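Local coordinates for guanine nucleotide exchange protein (Legionella pneumophila, PDB 1XSZ) that probably promotes guanine nucleotide exchange on Arf GTPases through a Sec7 domain whose active site is covered by a C-terminal capping domain, at residues G92-L97 and K190-E195; Y135-Q140 and R166-G171; V60-S65 and P103-K108. All blocks are in the same frame, centred on the assembly; numbering follows the deposited sequence. Where two conformers were deposited one is given.

Contact 1: residues G92-L97 and K190-E195; sequences GLRTFL and KAKPFE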
ATOM      1  N   GLY A  92       5.183  -9.012 -18.734  1.00 11.37           N
ATOM      2  CA  GLY A  92       4.406  -7.796 -18.563  1.00 11.33           C
ATOM      3  C   GLY A  92       4.298  -7.446 -17.089  1.00 12.30           C
ATOM      4  O   GLY A  92       4.477  -6.290 -16.698  1.00 12.33           O
ATOM      5  N   LEU A  93       4.010  -8.447 -16.264  1.00 12.91           N
ATOM      6  CA  LEU A  93       3.890  -8.212 -14.830  1.00 12.71           C
ATOM      7  C   LEU A  93       5.234  -7.761 -14.255  1.00 12.06           C
ATOM      8  O   LEU A  93       5.277  -6.895 -13.379  1.00 11.28           O
ATOM      9  CB  LEU A  93       3.398  -9.486 -14.137  1.00 13.09           C
ATOM     10  CG  LEU A  93       3.163  -9.437 -12.623  1.00 11.78           C
ATOM     11  CD1 LEU A  93       2.329  -8.224 -12.236  1.00 13.10           C
ATOM     12  CD2 LEU A  93       2.455 -10.717 -12.200  1.00 14.05           C
ATOM     13  N   ARG A  94       6.330  -8.342 -14.737  0.50  8.84           N
ATOM     14  CA  ARG A  94       7.652  -7.957 -14.248  0.50  8.93           C
ATOM     15  C   ARG A  94       7.921  -6.492 -14.578  0.50 10.55           C
ATOM     16  O   ARG A  94       8.400  -5.730 -13.734  0.50  9.90           O
ATOM     17  CB  ARG A  94       8.743  -8.833 -14.871  0.50 10.55           C
ATOM     18  CG  ARG A  94      10.125  -8.580 -14.281  0.50 13.27           C
ATOM     19  CD  ARG A  94      11.142  -9.589 -14.797  0.50 16.03           C
ATOM     20  NE  ARG A  94      12.391  -9.558 -14.039  0.50 20.38           N
ATOM     21  CZ  ARG A  94      13.285  -8.575 -14.099  0.50 21.61           C
ATOM     22  NH1 ARG A  94      13.077  -7.531 -14.888  0.50 23.45           N
ATOM     23  NH2 ARG A  94      14.389  -8.638 -13.367  0.50 23.60           N
ATOM     24  N   THR A  95       7.614  -6.100 -15.809  1.00 11.99           N
ATOM     25  CA  THR A  95       7.819  -4.722 -16.234  1.00 12.81           C
ATOM     26  C   THR A  95       6.979  -3.771 -15.386  1.00 12.96           C
ATOM     27  O   THR A  95       7.451  -2.717 -14.950  1.00 13.77           O
ATOM     28  CB  THR A  95       7.449  -4.561 -17.718  1.00 13.92           C
ATOM     29  OG1 THR A  95       8.352  -5.343 -18.513  1.00 16.84           O
ATOM     30  CG2 THR A  95       7.529  -3.099 -18.135  1.00 17.56           C
ATOM     31  N   PHE A  96       5.735  -4.156 -15.137  1.00 11.86           N
ATOM     32  CA  PHE A  96       4.835  -3.339 -14.341  1.00 11.88           C
ATOM     33  C   PHE A  96       5.364  -3.158 -12.913  1.00 12.09           C
ATOM     34  O   PHE A  96       5.504  -2.032 -12.433  1.00 12.74           O
ATOM     35  CB  PHE A  96       3.445  -3.987 -14.316  1.00 12.17           C
ATOM     36  CG  PHE A  96       2.444  -3.259 -13.462  1.00 11.90           C
ATOM     37  CD1 PHE A  96       2.213  -3.654 -12.143  1.00 12.17           C
ATOM     38  CD2 PHE A  96       1.738  -2.173 -13.972  1.00 12.37           C
ATOM     39  CE1 PHE A  96       1.284  -2.969 -11.347  1.00 12.33           C
ATOM     40  CE2 PHE A  96       0.812  -1.483 -13.187  1.00 12.30           C
ATOM     41  CZ  PHE A  96       0.584  -1.884 -11.871  1.00 13.01           C
ATOM     42  N   LEU A  97       5.675  -4.260 -12.242  1.00 12.83           N
ATOM     43  CA  LEU A  97       6.150  -4.166 -10.864  1.00 12.14           C
ATOM     44  C   LEU A  97       7.446  -3.379 -10.709  1.00 13.57           C
ATOM     45  O   LEU A  97       7.619  -2.653  -9.727  1.00 13.92           O
ATOM     46  CB  LEU A  97       6.310  -5.565 -10.266  1.00 13.34           C
ATOM     47  CG  LEU A  97       5.001  -6.349 -10.129  1.00 13.05           C
ATOM     48  CD1 LEU A  97       5.314  -7.783  -9.751  1.00 14.81           C
ATOM     49  CD2 LEU A  97       4.092  -5.682  -9.096  1.00 15.54           C
ATOM     50  N   LYS A 190      10.343 -19.012 -12.465  1.00 13.55           N
ATOM     51  CA  LYS A 190      11.382 -19.785 -11.797  1.00 13.56           C
ATOM     52  C   LYS A 190      12.752 -19.379 -12.351  1.00 13.88           C
ATOM     53  O   LYS A 190      13.722 -19.246 -11.608  1.00 15.93           O
ATOM     54  CB  LYS A 190      11.166 -21.287 -12.020  1.00 16.19           C
ATOM     55  CG  LYS A 190      12.262 -22.151 -11.402  1.00 17.50           C
ATOM     56  CD  LYS A 190      11.951 -23.632 -11.529  1.00 20.14           C
ATOM     57  CE  LYS A 190      13.102 -24.465 -10.988  1.00 22.62           C
ATOM     58  NZ  LYS A 190      12.809 -25.923 -11.056  1.00 24.18           N
ATOM     59  N   ALA A 191      12.818 -19.153 -13.661  1.00 13.82           N
ATOM     60  CA  ALA A 191      14.077 -18.799 -14.311  1.00 14.63           C
ATOM     61  C   ALA A 191      14.514 -17.358 -14.103  1.00 15.65           C
ATOM     62  O   ALA A 191      15.706 -17.062 -14.115  1.00 17.20           O
ATOM     63  CB  ALA A 191      13.983 -19.092 -15.810  1.00 15.07           C
ATOM     64  N   LYS A 192      13.555 -16.462 -13.909  1.00 14.76           N
ATOM     65  CA  LYS A 192      13.873 -15.051 -13.739  1.00 16.01           C
ATOM     66  C   LYS A 192      12.960 -14.406 -12.699  1.00 14.75           C
ATOM     67  O   LYS A 192      11.807 -14.095 -12.983  1.00 15.15           O
ATOM     68  CB  LYS A 192      13.723 -14.341 -15.087  1.00 18.40           C
ATOM     69  CG  LYS A 192      14.157 -12.884 -15.096  1.00 22.79           C
ATOM     70  CD  LYS A 192      13.994 -12.291 -16.490  1.00 27.96           C
ATOM     71  CE  LYS A 192      14.429 -10.839 -16.529  1.00 30.15           C
ATOM     72  NZ  LYS A 192      14.329 -10.275 -17.905  1.00 32.70           N
ATOM     73  N   PRO A 193      13.476 -14.195 -11.483  0.50 12.90           N
ATOM     74  CA  PRO A 193      12.666 -13.581 -10.430  0.50 13.14           C
ATOM     75  C   PRO A 193      12.212 -12.173 -10.792  0.50 12.65           C
ATOM     76  O   PRO A 193      12.764 -11.534 -11.694  0.50 14.28           O
ATOM     77  CB  PRO A 193      13.611 -13.559  -9.230  0.50 14.06           C
ATOM     78  CG  PRO A 193      14.546 -14.706  -9.494  0.50 14.58           C
ATOM     79  CD  PRO A 193      14.804 -14.577 -10.970  0.50 14.43           C
ATOM     80  N   PHE A 194      11.186 -11.700 -10.098  1.00 13.49           N
ATOM     81  CA  PHE A 194      10.704 -10.340 -10.293  1.00 12.73           C
ATOM     82  C   PHE A 194      11.697  -9.379  -9.651  1.00 13.52           C
ATOM     83  O   PHE A 194      12.424  -9.751  -8.732  1.00 15.56           O
ATOM     84  CB  PHE A 194       9.360 -10.110  -9.590  1.00 13.11           C
ATOM     85  CG  PHE A 194       8.174 -10.696 -10.302  1.00 12.36           C
ATOM     86  CD1 PHE A 194       8.031 -10.570 -11.682  1.00 14.57           C
ATOM     87  CD2 PHE A 194       7.164 -11.322  -9.581  1.00 13.25           C
ATOM     88  CE1 PHE A 194       6.897 -11.059 -12.328  1.00 13.59           C
ATOM     89  CE2 PHE A 194       6.028 -11.811 -10.218  1.00 13.75           C
ATOM     90  CZ  PHE A 194       5.894 -11.679 -11.596  1.00 14.53           C
ATOM     91  N   GLU A 195      11.728  -8.150 -10.151  1.00 14.16           N
ATOM     92  CA  GLU A 195      12.568  -7.116  -9.557  1.00 15.08           C
ATOM     93  C   GLU A 195      11.570  -6.326  -8.712  1.00 15.30           C
ATOM     94  O   GLU A 195      10.660  -5.690  -9.243  1.00 15.81           O
ATOM     95  CB  GLU A 195      13.186  -6.204 -10.618  1.00 17.57           C
ATOM     96  CG  GLU A 195      14.036  -5.093 -10.005  1.00 22.50           C
ATOM     97  CD  GLU A 195      14.640  -4.157 -11.033  1.00 26.78           C
ATOM     98  OE1 GLU A 195      15.287  -4.648 -11.979  1.00 29.17           O
ATOM     99  OE2 GLU A 195      14.474  -2.925 -10.887  1.00 29.61           O
TER
HETATM  100  O   HOH W   1       9.500  -7.030 -11.459  1.00 15.82           O
HETATM  101  O   HOH W   2      15.470 -10.911 -12.096  1.00 42.32           O
HETATM  102  O   HOH W   3      16.772  -6.730 -13.106  1.00 49.90           O

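Contact 2: residues Y135-Q140 and R166-G171; sequences YLLAFQ and RNLRGG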
ATOM      1  N   TYR A 135      -6.166 -11.200 -12.542  1.00 15.20           N
ATOM      2  CA  TYR A 135      -5.804 -10.822 -11.175  1.00 13.78           C
ATOM      3  C   TYR A 135      -5.356 -12.064 -10.404  1.00 14.20           C
ATOM      4  O   TYR A 135      -4.334 -12.046  -9.711  1.00 13.85           O
ATOM      5  CB  TYR A 135      -7.005 -10.164 -10.483  1.00 14.61           C
ATOM      6  CG  TYR A 135      -6.809  -9.884  -9.007  1.00 13.64           C
ATOM      7  CD1 TYR A 135      -5.864  -8.958  -8.564  1.00 15.09           C
ATOM      8  CD2 TYR A 135      -7.582 -10.543  -8.054  1.00 16.41           C
ATOM      9  CE1 TYR A 135      -5.700  -8.695  -7.201  1.00 15.68           C
ATOM     10  CE2 TYR A 135      -7.428 -10.292  -6.696  1.00 16.81           C
ATOM     11  CZ  TYR A 135      -6.488  -9.365  -6.276  1.00 15.88           C
ATOM     12  OH  TYR A 135      -6.355  -9.111  -4.930  1.00 14.76           O
ATOM     13  N   LEU A 136      -6.118 -13.147 -10.513  1.00 13.93           N
ATOM     14  CA  LEU A 136      -5.753 -14.385  -9.836  1.00 13.08           C
ATOM     15  C   LEU A 136      -4.363 -14.830 -10.296  1.00 13.45           C
ATOM     16  O   LEU A 136      -3.507 -15.177  -9.481  1.00 13.21           O
ATOM     17  CB  LEU A 136      -6.775 -15.491 -10.139  1.00 15.42           C
ATOM     18  CG  LEU A 136      -6.384 -16.893  -9.654  1.00 15.22           C
ATOM     19  CD1 LEU A 136      -6.313 -16.916  -8.135  1.00 17.44           C
ATOM     20  CD2 LEU A 136      -7.396 -17.913 -10.156  1.00 17.74           C
ATOM     21  N   LEU A 137      -4.138 -14.819 -11.605  0.50 11.56           N
ATOM     22  CA  LEU A 137      -2.852 -15.227 -12.153  0.50 12.12           C
ATOM     23  C   LEU A 137      -1.736 -14.324 -11.630  0.50 10.66           C
ATOM     24  O   LEU A 137      -0.657 -14.801 -11.279  0.50 11.18           O
ATOM     25  CB  LEU A 137      -2.888 -15.158 -13.680  0.50 15.07           C
ATOM     26  CG  LEU A 137      -1.959 -16.106 -14.434  0.50 17.83           C
ATOM     27  CD1 LEU A 137      -2.353 -17.556 -14.164  0.50 17.76           C
ATOM     28  CD2 LEU A 137      -2.058 -15.802 -15.915  0.50 17.71           C
ATOM     29  N   ALA A 138      -2.006 -13.023 -11.581  1.00 12.09           N
ATOM     30  CA  ALA A 138      -1.021 -12.064 -11.105  1.00 11.51           C
ATOM     31  C   ALA A 138      -0.614 -12.289  -9.656  1.00 12.72           C
ATOM     32  O   ALA A 138       0.581 -12.387  -9.366  1.00 12.90           O
ATOM     33  CB  ALA A 138      -1.532 -10.638 -11.295  1.00 12.73           C
ATOM     34  N   PHE A 139      -1.580 -12.386  -8.741  1.00 11.67           N
ATOM     35  CA  PHE A 139      -1.173 -12.569  -7.358  1.00 11.75           C
ATOM     36  C   PHE A 139      -0.633 -13.969  -7.089  1.00 11.47           C
ATOM     37  O   PHE A 139       0.227 -14.141  -6.229  1.00 12.02           O
ATOM     38  CB  PHE A 139      -2.272 -12.094  -6.365  1.00 12.39           C
ATOM     39  CG  PHE A 139      -3.421 -13.042  -6.153  1.00 11.85           C
ATOM     40  CD1 PHE A 139      -3.248 -14.228  -5.448  1.00 13.00           C
ATOM     41  CD2 PHE A 139      -4.711 -12.684  -6.554  1.00 13.70           C
ATOM     42  CE1 PHE A 139      -4.339 -15.042  -5.132  1.00 15.15           C
ATOM     43  CE2 PHE A 139      -5.810 -13.493  -6.243  1.00 14.26           C
ATOM     44  CZ  PHE A 139      -5.619 -14.672  -5.529  1.00 13.83           C
ATOM     45  N   GLN A 140      -1.080 -14.967  -7.848  1.00 12.18           N
ATOM     46  CA  GLN A 140      -0.540 -16.310  -7.676  1.00 12.50           C
ATOM     47  C   GLN A 140       0.926 -16.289  -8.136  1.00 11.92           C
ATOM     48  O   GLN A 140       1.786 -16.898  -7.506  1.00 13.20           O
ATOM     49  CB  GLN A 140      -1.338 -17.333  -8.501  1.00 13.93           C
ATOM     50  CG  GLN A 140      -2.721 -17.664  -7.955  1.00 17.61           C
ATOM     51  CD  GLN A 140      -2.679 -18.469  -6.670  1.00 16.00           C
ATOM     52  OE1 GLN A 140      -1.768 -19.262  -6.450  1.00 20.35           O
ATOM     53  NE2 GLN A 140      -3.684 -18.285  -5.825  1.00 19.84           N
ATOM     54  N   ARG A 166      -2.947 -27.761 -10.310  1.00 18.47           N
ATOM     55  CA  ARG A 166      -3.988 -28.271  -9.427  1.00 20.70           C
ATOM     56  C   ARG A 166      -4.664 -27.152  -8.643  1.00 19.91           C
ATOM     57  O   ARG A 166      -5.892 -27.092  -8.550  1.00 20.68           O
ATOM     58  CB  ARG A 166      -3.405 -29.295  -8.445  1.00 22.20           C
ATOM     59  CG  ARG A 166      -4.438 -29.842  -7.468  1.00 26.96           C
ATOM     60  CD  ARG A 166      -3.867 -30.871  -6.493  1.00 29.32           C
ATOM     61  NE  ARG A 166      -2.895 -30.304  -5.561  1.00 32.29           N
ATOM     62  CZ  ARG A 166      -1.579 -30.330  -5.740  1.00 34.14           C
ATOM     63  NH1 ARG A 166      -1.065 -30.900  -6.822  1.00 35.32           N
ATOM     64  NH2 ARG A 166      -0.774 -29.792  -4.832  1.00 33.60           N
ATOM     65  N   ASN A 167      -3.859 -26.254  -8.088  1.00 18.69           N
ATOM     66  CA  ASN A 167      -4.390 -25.160  -7.294  1.00 18.62           C
ATOM     67  C   ASN A 167      -5.167 -24.099  -8.065  1.00 19.68           C
ATOM     68  O   ASN A 167      -6.034 -23.430  -7.497  1.00 21.88           O
ATOM     69  CB  ASN A 167      -3.254 -24.520  -6.491  1.00 19.21           C
ATOM     70  CG  ASN A 167      -2.924 -25.306  -5.237  1.00 19.03           C
ATOM     71  OD1 ASN A 167      -3.656 -25.245  -4.245  1.00 21.11           O
ATOM     72  ND2 ASN A 167      -1.836 -26.061  -5.278  1.00 18.93           N
ATOM     73  N   LEU A 168      -4.872 -23.943  -9.353  1.00 18.26           N
ATOM     74  CA  LEU A 168      -5.573 -22.947 -10.154  1.00 17.91           C
ATOM     75  C   LEU A 168      -6.769 -23.490 -10.921  1.00 18.83           C
ATOM     76  O   LEU A 168      -7.371 -22.772 -11.720  1.00 18.12           O
ATOM     77  CB  LEU A 168      -4.608 -22.262 -11.127  1.00 17.23           C
ATOM     78  CG  LEU A 168      -3.602 -21.302 -10.485  1.00 17.20           C
ATOM     79  CD1 LEU A 168      -2.783 -20.618 -11.567  1.00 18.93           C
ATOM     80  CD2 LEU A 168      -4.337 -20.264  -9.656  1.00 23.08           C
ATOM     81  N   ARG A 169      -7.118 -24.751 -10.682  1.00 20.02           N
ATOM     82  CA  ARG A 169      -8.268 -25.348 -11.355  1.00 22.05           C
ATOM     83  C   ARG A 169      -9.500 -24.490 -11.094  1.00 22.47           C
ATOM     84  O   ARG A 169      -9.755 -24.091  -9.959  1.00 23.48           O
ATOM     85  CB  ARG A 169      -8.528 -26.761 -10.831  1.00 24.73           C
ATOM     86  CG  ARG A 169      -7.487 -27.788 -11.220  1.00 29.37           C
ATOM     87  CD  ARG A 169      -7.794 -29.125 -10.565  1.00 33.04           C
ATOM     88  NE  ARG A 169      -6.841 -30.161 -10.948  1.00 37.22           N
ATOM     89  CZ  ARG A 169      -6.791 -31.368 -10.395  1.00 38.57           C
ATOM     90  NH1 ARG A 169      -7.643 -31.692  -9.430  1.00 40.23           N
ATOM     91  NH2 ARG A 169      -5.891 -32.251 -10.805  1.00 40.00           N
ATOM     92  N   GLY A 170     -10.257 -24.209 -12.153  1.00 22.96           N
ATOM     93  CA  GLY A 170     -11.460 -23.406 -12.022  1.00 22.79           C
ATOM     94  C   GLY A 170     -11.204 -21.932 -11.779  1.00 22.90           C
ATOM     95  O   GLY A 170     -12.139 -21.168 -11.548  1.00 24.63           O
ATOM     96  N   GLY A 171      -9.938 -21.525 -11.842  1.00 21.95           N
ATOM     97  CA  GLY A 171      -9.596 -20.135 -11.600  1.00 21.51           C
ATOM     98  C   GLY A 171      -9.766 -19.208 -12.787  1.00 21.58           C
ATOM     99  O   GLY A 171      -9.742 -17.985 -12.641  1.00 21.26           O
TER

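Contact 3: residues V60-S65 and P103-K108; sequences VGDYLS and PGEAQK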
ATOM      1  N   VAL A  60       4.993   9.188  -5.835  1.00 13.69           N
ATOM      2  CA  VAL A  60       4.234   8.869  -7.041  1.00 14.57           C
ATOM      3  C   VAL A  60       3.511   7.539  -6.827  1.00 14.12           C
ATOM      4  O   VAL A  60       2.316   7.404  -7.108  1.00 13.80           O
ATOM      5  CB  VAL A  60       5.168   8.752  -8.266  1.00 14.28           C
ATOM      6  CG1 VAL A  60       4.416   8.157  -9.446  1.00 14.75           C
ATOM      7  CG2 VAL A  60       5.694  10.127  -8.639  1.00 15.47           C
ATOM      8  N   GLY A  61       4.249   6.556  -6.320  1.00 14.59           N
ATOM      9  CA  GLY A  61       3.668   5.253  -6.064  1.00 14.66           C
ATOM     10  C   GLY A  61       2.562   5.329  -5.030  1.00 14.34           C
ATOM     11  O   GLY A  61       1.549   4.636  -5.135  1.00 14.52           O
ATOM     12  N   ASP A  62       2.742   6.184  -4.029  1.00 13.86           N
ATOM     13  CA  ASP A  62       1.734   6.319  -2.993  1.00 14.26           C
ATOM     14  C   ASP A  62       0.460   6.950  -3.536  1.00 14.10           C
ATOM     15  O   ASP A  62      -0.650   6.521  -3.213  1.00 15.75           O
ATOM     16  CB  ASP A  62       2.265   7.157  -1.837  1.00 14.80           C
ATOM     17  CG  ASP A  62       1.518   6.888  -0.568  1.00 18.46           C
ATOM     18  OD1 ASP A  62       1.693   5.778  -0.029  1.00 18.81           O
ATOM     19  OD2 ASP A  62       0.748   7.766  -0.128  1.00 20.50           O
ATOM     20  N   TYR A  63       0.617   7.973  -4.365  1.00 14.19           N
ATOM     21  CA  TYR A  63      -0.532   8.635  -4.963  1.00 13.73           C
ATOM     22  C   TYR A  63      -1.297   7.651  -5.853  1.00 13.33           C
ATOM     23  O   TYR A  63      -2.515   7.501  -5.742  1.00 14.54           O
ATOM     24  CB  TYR A  63      -0.078   9.824  -5.812  1.00 15.20           C
ATOM     25  CG  TYR A  63      -1.227  10.565  -6.455  1.00 16.12           C
ATOM     26  CD1 TYR A  63      -1.851  11.629  -5.801  1.00 15.63           C
ATOM     27  CD2 TYR A  63      -1.729  10.165  -7.693  1.00 15.99           C
ATOM     28  CE1 TYR A  63      -2.948  12.276  -6.366  1.00 17.72           C
ATOM     29  CE2 TYR A  63      -2.824  10.800  -8.262  1.00 16.76           C
ATOM     30  CZ  TYR A  63      -3.427  11.852  -7.596  1.00 18.11           C
ATOM     31  OH  TYR A  63      -4.512  12.477  -8.163  1.00 22.47           O
ATOM     32  N   LEU A  64      -0.572   6.976  -6.737  1.00 12.93           N
ATOM     33  CA  LEU A  64      -1.188   6.031  -7.660  1.00 12.21           C
ATOM     34  C   LEU A  64      -1.927   4.881  -6.994  1.00 13.96           C
ATOM     35  O   LEU A  64      -2.929   4.402  -7.520  1.00 13.96           O
ATOM     36  CB  LEU A  64      -0.132   5.464  -8.612  1.00 13.49           C
ATOM     37  CG  LEU A  64       0.415   6.444  -9.656  1.00 12.65           C
ATOM     38  CD1 LEU A  64       1.606   5.830 -10.368  1.00 13.28           C
ATOM     39  CD2 LEU A  64      -0.687   6.795 -10.660  1.00 13.48           C
ATOM     40  N   SER A  65      -1.440   4.440  -5.838  1.00 12.96           N
ATOM     41  CA  SER A  65      -2.047   3.308  -5.146  1.00 13.32           C
ATOM     42  C   SER A  65      -3.076   3.658  -4.076  1.00 13.87           C
ATOM     43  O   SER A  65      -3.556   2.768  -3.374  1.00 14.25           O
ATOM     44  CB  SER A  65      -0.951   2.437  -4.522  1.00 13.63           C
ATOM     45  OG  SER A  65      -0.244   3.154  -3.519  1.00 13.67           O
ATOM     46  N   PRO A 103       4.662   0.476  -2.744  0.50 10.23           N
ATOM     47  CA  PRO A 103       4.261   0.782  -1.371  0.50 11.26           C
ATOM     48  C   PRO A 103       4.476  -0.464  -0.512  0.50 11.28           C
ATOM     49  O   PRO A 103       4.452  -1.587  -1.018  0.50 11.12           O
ATOM     50  CB  PRO A 103       2.783   1.146  -1.513  0.50 11.66           C
ATOM     51  CG  PRO A 103       2.356   0.409  -2.757  0.50 13.37           C
ATOM     52  CD  PRO A 103       3.528   0.608  -3.674  0.50 11.81           C
ATOM     53  N   GLY A 104       4.699  -0.266   0.784  1.00 13.20           N
ATOM     54  CA  GLY A 104       4.912  -1.392   1.675  1.00 14.14           C
ATOM     55  C   GLY A 104       3.650  -1.717   2.450  1.00 15.44           C
ATOM     56  O   GLY A 104       3.709  -2.323   3.518  1.00 17.89           O
ATOM     57  N   GLU A 105       2.507  -1.318   1.900  1.00 13.35           N
ATOM     58  CA  GLU A 105       1.204  -1.540   2.521  1.00 13.43           C
ATOM     59  C   GLU A 105       0.377  -2.454   1.630  1.00 13.35           C
ATOM     60  O   GLU A 105       0.248  -2.213   0.431  1.00 13.09           O
ATOM     61  CB  GLU A 105       0.494  -0.206   2.708  1.00 13.13           C
ATOM     62  CG  GLU A 105       1.265   0.763   3.598  1.00 14.15           C
ATOM     63  CD  GLU A 105       0.757   2.177   3.465  1.00 14.13           C
ATOM     64  OE1 GLU A 105      -0.370   2.454   3.915  1.00 15.20           O
ATOM     65  OE2 GLU A 105       1.484   3.014   2.890  1.00 15.59           O
ATOM     66  N   ALA A 106      -0.208  -3.480   2.236  1.00 13.10           N
ATOM     67  CA  ALA A 106      -0.988  -4.481   1.521  1.00 11.81           C
ATOM     68  C   ALA A 106      -2.087  -3.987   0.588  1.00 12.72           C
ATOM     69  O   ALA A 106      -2.150  -4.413  -0.570  1.00 13.06           O
ATOM     70  CB  ALA A 106      -1.574  -5.472   2.515  1.00 12.55           C
ATOM     71  N   GLN A 107      -2.960  -3.110   1.066  1.00 12.33           N
ATOM     72  CA  GLN A 107      -4.046  -2.654   0.208  1.00 14.59           C
ATOM     73  C   GLN A 107      -3.570  -1.842  -0.986  1.00 13.18           C
ATOM     74  O   GLN A 107      -4.185  -1.890  -2.053  1.00 14.94           O
ATOM     75  CB  GLN A 107      -5.081  -1.872   1.019  1.00 16.32           C
ATOM     76  CG  GLN A 107      -5.825  -2.745   2.028  1.00 21.78           C
ATOM     77  CD  GLN A 107      -7.011  -2.045   2.663  1.00 26.18           C
ATOM     78  OE1 GLN A 107      -7.711  -2.624   3.496  1.00 29.84           O
ATOM     79  NE2 GLN A 107      -7.247  -0.798   2.274  1.00 30.29           N
ATOM     80  N   LYS A 108      -2.472  -1.111  -0.818  1.00 12.78           N
ATOM     81  CA  LYS A 108      -1.932  -0.313  -1.912  1.00 11.76           C
ATOM     82  C   LYS A 108      -1.303  -1.229  -2.956  1.00 12.52           C
ATOM     83  O   LYS A 108      -1.482  -1.028  -4.163  1.00 12.74           O
ATOM     84  CB  LYS A 108      -0.913   0.693  -1.372  1.00 11.08           C
ATOM     85  CG  LYS A 108      -1.567   1.808  -0.581  1.00 12.68           C
ATOM     86  CD  LYS A 108      -0.540   2.769  -0.002  1.00 12.82           C
ATOM     87  CE  LYS A 108      -1.227   3.902   0.734  1.00 14.60           C
ATOM     88  NZ  LYS A 108      -0.233   4.741   1.470  1.00 16.27           N
TER
HETATM   89  O   HOH W   4      -1.790   7.443   0.693  1.00 36.44           O

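Contact 1: residues G92-L97 and K190-E195
K192, the first residue to leave helical backbone angles at the end of helix 179-191, lays its extended chain across the arm of R94 at about a right angle. Its CE methylene rests over the centre of one guanidinium face, 3.5 Å from R94 CZ, while the two cationic tips stay beyond contact. R94 and P193 were each deposited in two conformers, and one is described.

At P193 the backbone does the work: P193 O receives R94 NE at 3.1 Å along a nearly straight bond (162°), lying close to the guanidinium plane. A water donates to the same oxygen and accepts from R94 NH2, closing a second, indirect link.

F194 turns its ring into the apolar side of helix 89-98. L97 CD1 sits 4.0 Å from the ring centroid and almost on the normal, a CH-pi contact over one face; L93 CD2 touches F194 CZ obliquely at 3.6 Å. With CG anti to its backbone N (chi1 -174°), the R94 chain passes the ring edge, CG in its plane and CB 3.7 Å from F194 CD1, running opposite to the F194 side chain.

E195 N and CB lie over the opposite face of the guanidinium, N displaced toward its rim, and the carboxylate is joined to R94 NH2 through a water rather than directly. A further water links E195 N to R94 O. F194 also leans on T141 of helix 131-149. An arginine held between the K192 methylene and the E195 backbone, with the P193 carbonyl at its edge, thus fastens the segment leaving helix 179-191 to helix 89-98 of the all-helical Sec7 domain.

Contact 2: residues Y135-Q140 and R166-G171
L136, which meets L168 and G171 across the contact, also serves the flat groups of its own helix. Its backbone L136 O lies 3.9 Å above the F139 ring plane, over the ring centre. Y135 CD2 meets the F139 ring at its edge, in plane, and F139 CD2 in turn stands over one face of the Y135 ring, displaced toward the rim. Neither ring takes part in the contact with 166-171: F139 stacks with W253, and Y135 OH bonds to D110, W253 and K251, so this side of helix 131-149 meets the region of the capping domain.

The contact itself is apolar and centred on L168, the first residue past the helical angles of helix 161-167. Its CD2 reaches Q140 CG at 3.5 Å and L136 CD2 at 3.9 Å, sliding past both side chains in the opposite direction. The Q140 chain is bent at chi2 (-70°), so CG and, a little further off, the amide carbon CD both lie along L168 CD2. The other branch, L168 CD1, approaches L137 CD1 at 4.0 Å in one conformer of L137.

Beyond L168 the chain reverses. L136 CD2 presses on G171, tightly at 3.4 Å from G171 CA, an approach made possible by the absence of a side chain there. G171 N bonds to L168 O at 2.9 Å, and G170, with phi 73°, occupies the third position of the turn. L168 also packs on L182 of helix 179-191. The whole is a type II beta turn at a helix end, its leucine inserted against helix 131-149 in the helical Sec7 fold.

Contact 3: residues V60-S65 and P103-K108
K108 joins D62 and E105 in a salt-bridge network of the Sec7 domain, and it is K108, S65 and D62 that lose most surface as helix 57-64 meets the start of helix 106-123. The P103-G104-E105 loop matches the Sec7 motif in which the glutamate is the glutamic finger, so E105 probably plays that part and the contact probably borders the exchange site. E105 OE1 bonds to Q278 and Q299 of the antiparallel sheet, consistent with a cap lying over that site.

The lysine chain is extended beyond CG, which carries its ammonium out to two carboxylates. K108 NZ meets D62 OD1 at 2.7 Å on the syn side, 23° out of the carboxylate plane, and binds E105 OE2 at 2.8 Å, again syn but further from the plane (33°). The aspartate crosses the lysine chain obliquely, its CG anti to the backbone N (chi1 -158°), and its second oxygen takes part through water: the solvent molecule donates to D62 OD2 and accepts from K108 NZ at 3.2 Å. One ammonium is thus held by two carboxylates and a water.

S65, first residue beyond the helical angles of helix 57-64, packs against the aliphatic root of the lysine, its OG 3.3 Å from K108 CB. One carbon of the P103 ring, CG, lies 3.9 Å from the same S65 OG. S65 O is also bound by R111, further along helix 106-123. The hydroxyl itself donates to G61 O at 2.8 Å, while S65 N reaches that same oxygen at 3.1 Å from the opposite face of the carbonyl plane.

How the contacts relate
From the N terminus, helix 57-64 opens contact 3, which closes at the start of helix 106-123 and encloses helices 69-80 and 89-98. Contact 1 has already begun on helix 89-98 by then, so the two loops cross. Contact 2 opens afterwards on helix 131-149 and closes just beyond helix 161-167, entirely nested inside the loop that contact 1 completes after helix 179-191; contacts 3 and 2 are in series. Contacts 1 and 2 also touch, where L93 CD2 packs at 3.8 Å from A138 O. Contact 3 stands apart, near the capping sheet, whereas the other two tie helices 161-167 and 179-191, where the chain leaves them, back to helices 131-149 and 89-98.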